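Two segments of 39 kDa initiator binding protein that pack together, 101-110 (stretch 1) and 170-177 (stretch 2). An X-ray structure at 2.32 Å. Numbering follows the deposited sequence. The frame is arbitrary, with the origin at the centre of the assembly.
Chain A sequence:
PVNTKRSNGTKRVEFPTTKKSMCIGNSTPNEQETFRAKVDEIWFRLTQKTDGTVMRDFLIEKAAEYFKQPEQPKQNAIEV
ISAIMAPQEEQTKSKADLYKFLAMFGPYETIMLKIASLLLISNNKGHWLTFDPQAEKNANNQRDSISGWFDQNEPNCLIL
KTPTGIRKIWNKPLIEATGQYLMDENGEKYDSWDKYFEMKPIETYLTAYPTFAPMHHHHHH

Stretch 1 101-110: FLAMFGPYET
Stretch 2, residues 170-177: WNKPLIEA

A polypeptide leaving a helix exposes carbonyl oxygens that the next turn no longer serves, and a well-placed side-chain amide can collect them. The contact between residues 101-110 and 170-177 of the 39 kDa initiator binding protein illustrates the principle in a buried interface of 462 Å². The first stretch enters as a helix, with F105 N bonded to F101 O at 3.2 Å and G106 N to L102 O at 2.6 Å; the second enters as a strand through W170 and N171, then folds into a type I turn from K172 to I175, closed by I175 N to K172 O at 3.1 Å. The two stretches run in the same sense: the CA atoms of M104 and N171 lie 6.2 Å apart, those of G106 and P173 4.7 Å, and those of T110 and E176 5.7 Å.

N171 is the polar centre at one end. Its CB points toward the helix, and chi1 t (171°) with chi2 near 57° brings its amide to the carbonyls. N171 ND2 donates to A103 O at 3.0 Å and 171°, and its second hydrogen makes a weak bond to G106 O at 3.4 Å and 172°. M104 O is also 3.0 Å from N171 ND2, but the angle is poor and this pair is no hydrogen bond. N171 OD1 is satisfied elsewhere in the structure, so an asparagine here leaves neither end of its amide idle.

The middle is packing. G106 (phi/psi -78/178) leads into a cis peptide bond before P107, and a CB on G106 would lie 2.5 Å from L102 O, a clash the glycine avoids. P107 (-64/165, C-gamma exo) lies against the turn: its CD comes within 3.0 Å of I175 O and its CG within 3.4 Å of L174 C. P107 N approaches P173 O to 3.0 Å, yet proline nitrogen has no hydrogen to share, so this is contact without a bond. P173 (-60/-10, C-gamma endo) suits the second position of the turn, and its CB meets L102 O at 3.7 Å.

At the far end T110, with phi/psi -127/26 and chi1 p (55°), turns its CB toward the second stretch. T110 OG1 accepts from A177 N at 2.7 Å and 171°, while T110 N bonds back to P107 O at 3.3 Å. Although T110 occupies an N-cap position, its side chain makes no capping bond. E176 (chi1 m, chi2 t) packs beside it, its CA 3.4 Å from T110 OG1 and its CD 4.0 Å from E109 CB.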

ATOM      1  N   PHE A 101       3.714   6.435  -1.764  1.00 43.11           N
ATOM      2  CA  PHE A 101       4.171   5.086  -2.104  1.00 41.76           C
ATOM      3  C   PHE A 101       4.597   4.285  -0.893  1.00 39.82           C
ATOM      4  O   PHE A 101       4.242   3.119  -0.752  1.00 49.43           O
ATOM      5  CB  PHE A 101       5.304   5.163  -3.119  1.00 43.00           C
ATOM      6  CG  PHE A 101       5.752   3.843  -3.623  1.00 42.42           C
ATOM      7  CD1 PHE A 101       4.921   3.082  -4.427  1.00 52.67           C
ATOM      8  CD2 PHE A 101       6.995   3.336  -3.271  1.00 46.80           C
ATOM      9  CE1 PHE A 101       5.314   1.830  -4.871  1.00 52.07           C
ATOM     10  CE2 PHE A 101       7.398   2.080  -3.714  1.00 52.02           C
ATOM     11  CZ  PHE A 101       6.553   1.329  -4.514  1.00 50.66           C
ATOM     12  N   LEU A 102       5.356   4.905  -0.015  1.00 36.57           N
ATOM     13  CA  LEU A 102       5.808   4.244   1.197  1.00 42.13           C
ATOM     14  C   LEU A 102       4.620   4.056   2.181  1.00 44.05           C
ATOM     15  O   LEU A 102       4.572   3.099   2.970  1.00 44.99           O
ATOM     16  CB  LEU A 102       6.953   5.073   1.840  1.00 36.59           C
ATOM     17  CG  LEU A 102       8.352   4.971   1.157  1.00 46.48           C
ATOM     18  CD1 LEU A 102       9.262   6.089   1.597  1.00 45.68           C
ATOM     19  CD2 LEU A 102       9.011   3.618   1.493  1.00 43.49           C
ATOM     20  N   ALA A 103       3.651   4.956   2.105  1.00 42.45           N
ATOM     21  CA  ALA A 103       2.462   4.904   2.964  1.00 45.99           C
ATOM     22  C   ALA A 103       1.627   3.688   2.597  1.00 37.08           C
ATOM     23  O   ALA A 103       1.118   3.021   3.473  1.00 41.83           O
ATOM     24  CB  ALA A 103       1.616   6.173   2.802  1.00 49.70           C
ATOM     25  N   MET A 104       1.497   3.412   1.306  1.00 35.73           N
ATOM     26  CA  MET A 104       0.730   2.250   0.850  1.00 43.59           C
ATOM     27  C   MET A 104       1.416   0.928   1.140  1.00 46.71           C
ATOM     28  O   MET A 104       0.790   0.021   1.676  1.00 49.93           O
ATOM     29  CB  MET A 104       0.466   2.285  -0.659  1.00 45.43           C
ATOM     30  CG  MET A 104      -0.284   3.522  -1.141  1.00 43.87           C
ATOM     31  SD  MET A 104      -0.577   3.376  -2.872  1.00 44.23           S
ATOM     32  CE  MET A 104       0.929   4.243  -3.515  1.00 45.92           C
ATOM     33  N   PHE A 105       2.704   0.828   0.812  1.00 51.51           N
ATOM     34  CA  PHE A 105       3.422  -0.434   0.979  1.00 41.79           C
ATOM     35  C   PHE A 105       4.730  -0.480   1.782  1.00 44.53           C
ATOM     36  O   PHE A 105       5.433  -1.471   1.713  1.00 48.50           O
ATOM     37  CB  PHE A 105       3.695  -1.014  -0.375  1.00 38.13           C
ATOM     38  CG  PHE A 105       2.480  -1.196  -1.215  1.00 39.56           C
ATOM     39  CD1 PHE A 105       1.528  -2.188  -0.911  1.00 41.38           C
ATOM     40  CD2 PHE A 105       2.317  -0.438  -2.364  1.00 35.60           C
ATOM     41  CE1 PHE A 105       0.431  -2.408  -1.759  1.00 47.12           C
ATOM     42  CE2 PHE A 105       1.223  -0.644  -3.230  1.00 31.45           C
ATOM     43  CZ  PHE A 105       0.283  -1.621  -2.936  1.00 40.24           C
ATOM     44  N   GLY A 106       5.066   0.571   2.523  1.00 32.56           N
ATOM     45  CA  GLY A 106       6.273   0.542   3.324  1.00 39.17           C
ATOM     46  C   GLY A 106       6.064  -0.262   4.616  1.00 49.38           C
ATOM     47  O   GLY A 106       4.947  -0.724   4.882  1.00 49.42           O
ATOM     48  N   PRO A 107       7.108  -0.416   5.455  1.00 51.55           N
ATOM     49  CA  PRO A 107       8.461   0.146   5.225  1.00 52.31           C
ATOM     50  C   PRO A 107       9.174  -0.400   4.001  1.00 46.89           C
ATOM     51  O   PRO A 107       8.780  -1.426   3.417  1.00 49.97           O
ATOM     52  CB  PRO A 107       9.236  -0.179   6.512  1.00 46.14           C
ATOM     53  CG  PRO A 107       8.214  -0.820   7.460  1.00 53.61           C
ATOM     54  CD  PRO A 107       7.131  -1.383   6.564  1.00 53.96           C
ATOM     55  N   TYR A 108      10.233   0.301   3.593  1.00 51.39           N
ATOM     56  CA  TYR A 108      10.966  -0.126   2.406  1.00 53.96           C
ATOM     57  C   TYR A 108      11.620  -1.529   2.562  1.00 45.82           C
ATOM     58  O   TYR A 108      11.716  -2.259   1.594  1.00 38.62           O
ATOM     59  CB  TYR A 108      11.988   0.943   2.032  1.00 58.65           C
ATOM     60  CG  TYR A 108      13.379   0.690   2.559  1.00 56.22           C
ATOM     61  CD1 TYR A 108      14.275  -0.104   1.841  1.00 53.59           C
ATOM     62  CD2 TYR A 108      13.795   1.247   3.760  1.00 46.86           C
ATOM     63  CE1 TYR A 108      15.549  -0.339   2.301  1.00 58.68           C
ATOM     64  CE2 TYR A 108      15.064   1.029   4.239  1.00 68.28           C
ATOM     65  CZ  TYR A 108      15.941   0.226   3.502  1.00 70.88           C
ATOM     66  OH  TYR A 108      17.193  -0.049   3.982  1.00 70.84           O
ATOM     67  N   GLU A 109      12.040  -1.909   3.772  1.00 39.38           N
ATOM     68  CA  GLU A 109      12.631  -3.243   3.957  1.00 53.45           C
ATOM     69  C   GLU A 109      11.788  -4.355   3.369  1.00 53.47           C
ATOM     70  O   GLU A 109      12.330  -5.339   2.896  1.00 49.83           O
ATOM     71  CB  GLU A 109      12.847  -3.603   5.428  1.00 49.79           C
ATOM     72  CG  GLU A 109      13.970  -2.832   6.114  1.00 63.70           C
ATOM     73  CD  GLU A 109      13.598  -1.376   6.393  1.00 71.29           C
ATOM     74  OE1 GLU A 109      12.460  -0.964   6.051  1.00 56.15           O
ATOM     75  OE2 GLU A 109      14.440  -0.644   6.968  1.00 76.41           O
ATOM     76  N   THR A 110      10.464  -4.243   3.421  1.00 52.69           N
ATOM     77  CA  THR A 110       9.667  -5.325   2.846  1.00 49.67           C
ATOM     78  C   THR A 110       8.632  -4.845   1.819  1.00 51.35           C
ATOM     79  O   THR A 110       7.654  -5.535   1.513  1.00 45.15           O
ATOM     80  CB  THR A 110       9.005  -6.168   3.999  1.00 50.31           C
ATOM     81  OG1 THR A 110       8.242  -5.318   4.859  1.00 43.37           O
ATOM     82  CG2 THR A 110      10.137  -6.858   4.865  1.00 42.82           C
ATOM     83  N   TRP A 170      -6.112   0.017   7.132  1.00 44.72           N
ATOM     84  CA  TRP A 170      -4.839   0.742   7.075  1.00 41.91           C
ATOM     85  C   TRP A 170      -3.523  -0.009   7.106  1.00 52.21           C
ATOM     86  O   TRP A 170      -3.274  -0.845   8.009  1.00 49.11           O
ATOM     87  CB  TRP A 170      -4.782   1.783   8.208  1.00 49.30           C
ATOM     88  CG  TRP A 170      -5.807   2.908   8.076  1.00 57.71           C
ATOM     89  CD1 TRP A 170      -5.567   4.176   7.659  1.00 56.11           C
ATOM     90  CD2 TRP A 170      -7.220   2.839   8.365  1.00 56.57           C
ATOM     91  NE1 TRP A 170      -6.732   4.902   7.666  1.00 68.65           N
ATOM     92  CE2 TRP A 170      -7.761   4.109   8.096  1.00 67.39           C
ATOM     93  CE3 TRP A 170      -8.074   1.828   8.827  1.00 55.69           C
ATOM     94  CZ2 TRP A 170      -9.119   4.406   8.284  1.00 63.22           C
ATOM     95  CZ3 TRP A 170      -9.413   2.119   9.013  1.00 58.54           C
ATOM     96  CH2 TRP A 170      -9.924   3.397   8.740  1.00 54.93           C
ATOM     97  N   ASN A 171      -2.663   0.307   6.132  1.00 48.24           N
ATOM     98  CA  ASN A 171      -1.359  -0.292   6.118  1.00 41.58           C
ATOM     99  C   ASN A 171      -0.620   0.498   7.162  1.00 48.92           C
ATOM    100  O   ASN A 171      -0.790   1.713   7.227  1.00 47.83           O
ATOM    101  CB  ASN A 171      -0.650  -0.108   4.788  1.00 48.20           C
ATOM    102  CG  ASN A 171       0.811  -0.562   4.857  1.00 50.81           C
ATOM    103  OD1 ASN A 171       1.088  -1.715   5.197  1.00 43.87           O
ATOM    104  ND2 ASN A 171       1.744   0.339   4.542  1.00 41.25           N
ATOM    105  N   LYS A 172       0.143  -0.189   8.019  1.00 50.51           N
ATOM    106  CA  LYS A 172       0.959   0.484   9.030  1.00 52.29           C
ATOM    107  C   LYS A 172       2.357   0.597   8.363  1.00 53.84           C
ATOM    108  O   LYS A 172       3.125  -0.362   8.334  1.00 49.91           O
ATOM    109  CB  LYS A 172       1.043  -0.371  10.285  1.00 64.79           C
ATOM    110  CG  LYS A 172      -0.306  -0.779  10.848  1.00 73.03           C
ATOM    111  CD  LYS A 172      -0.971   0.386  11.565  1.00 80.56           C
ATOM    112  CE  LYS A 172      -0.316   0.658  12.926  1.00 82.90           C
ATOM    113  NZ  LYS A 172      -0.828   1.921  13.558  1.00 81.26           N
ATOM    114  N   PRO A 173       2.706   1.779   7.835  1.00 45.99           N
ATOM    115  CA  PRO A 173       3.997   1.993   7.162  1.00 49.75           C
ATOM    116  C   PRO A 173       5.288   1.774   7.947  1.00 48.74           C
ATOM    117  O   PRO A 173       6.339   1.761   7.354  1.00 53.76           O
ATOM    118  CB  PRO A 173       3.903   3.429   6.599  1.00 43.08           C
ATOM    119  CG  PRO A 173       2.549   3.940   7.031  1.00 44.12           C
ATOM    120  CD  PRO A 173       2.062   3.052   8.154  1.00 38.01           C
ATOM    121  N   LEU A 174       5.228   1.603   9.263  1.00 53.48           N
ATOM    122  CA  LEU A 174       6.460   1.344  10.016  1.00 54.63           C
ATOM    123  C   LEU A 174       6.645  -0.149  10.354  1.00 56.23           C
ATOM    124  O   LEU A 174       7.648  -0.532  10.951  1.00 54.59           O
ATOM    125  CB  LEU A 174       6.483   2.148  11.319  1.00 44.86           C
ATOM    126  CG  LEU A 174       6.234   3.653  11.212  1.00 58.59           C
ATOM    127  CD1 LEU A 174       6.204   4.325  12.609  1.00 49.98           C
ATOM    128  CD2 LEU A 174       7.317   4.234  10.341  1.00 49.56           C
ATOM    129  N   ILE A 175       5.702  -0.993   9.940  1.00 55.02           N
ATOM    130  CA  ILE A 175       5.781  -2.401  10.270  1.00 49.12           C
ATOM    131  C   ILE A 175       6.101  -3.287   9.098  1.00 51.98           C
ATOM    132  O   ILE A 175       5.357  -3.329   8.102  1.00 50.42           O
ATOM    133  CB  ILE A 175       4.479  -2.900  10.932  1.00 54.87           C
ATOM    134  CG1 ILE A 175       4.181  -2.072  12.186  1.00 53.38           C
ATOM    135  CG2 ILE A 175       4.579  -4.409  11.239  1.00 52.77           C
ATOM    136  CD1 ILE A 175       5.265  -2.091  13.237  1.00 48.17           C
ATOM    137  N   GLU A 176       7.213  -4.015   9.237  1.00 52.32           N
ATOM    138  CA  GLU A 176       7.665  -4.906   8.183  1.00 51.21           C
ATOM    139  C   GLU A 176       6.635  -5.979   7.923  1.00 48.09           C
ATOM    140  O   GLU A 176       5.857  -6.359   8.782  1.00 41.47           O
ATOM    141  CB  GLU A 176       9.001  -5.540   8.548  1.00 58.87           C
ATOM    142  CG  GLU A 176      10.145  -4.545   8.571  1.00 73.75           C
ATOM    143  CD  GLU A 176      11.492  -5.203   8.824  1.00 85.71           C
ATOM    144  OE1 GLU A 176      11.746  -6.287   8.236  1.00 87.64           O
ATOM    145  OE2 GLU A 176      12.298  -4.631   9.594  1.00 90.14           O
ATOM    146  N   ALA A 177       6.607  -6.465   6.709  1.00 48.18           N
ATOM    147  CA  ALA A 177       5.638  -7.484   6.394  1.00 56.08           C
ATOM    148  C   ALA A 177       5.710  -8.713   7.328  1.00 56.26           C
ATOM    149  O   ALA A 177       4.816  -9.565   7.313  1.00 52.10           O
ATOM    150  CB  ALA A 177       5.803  -7.884   4.957  1.00 51.00           C
TER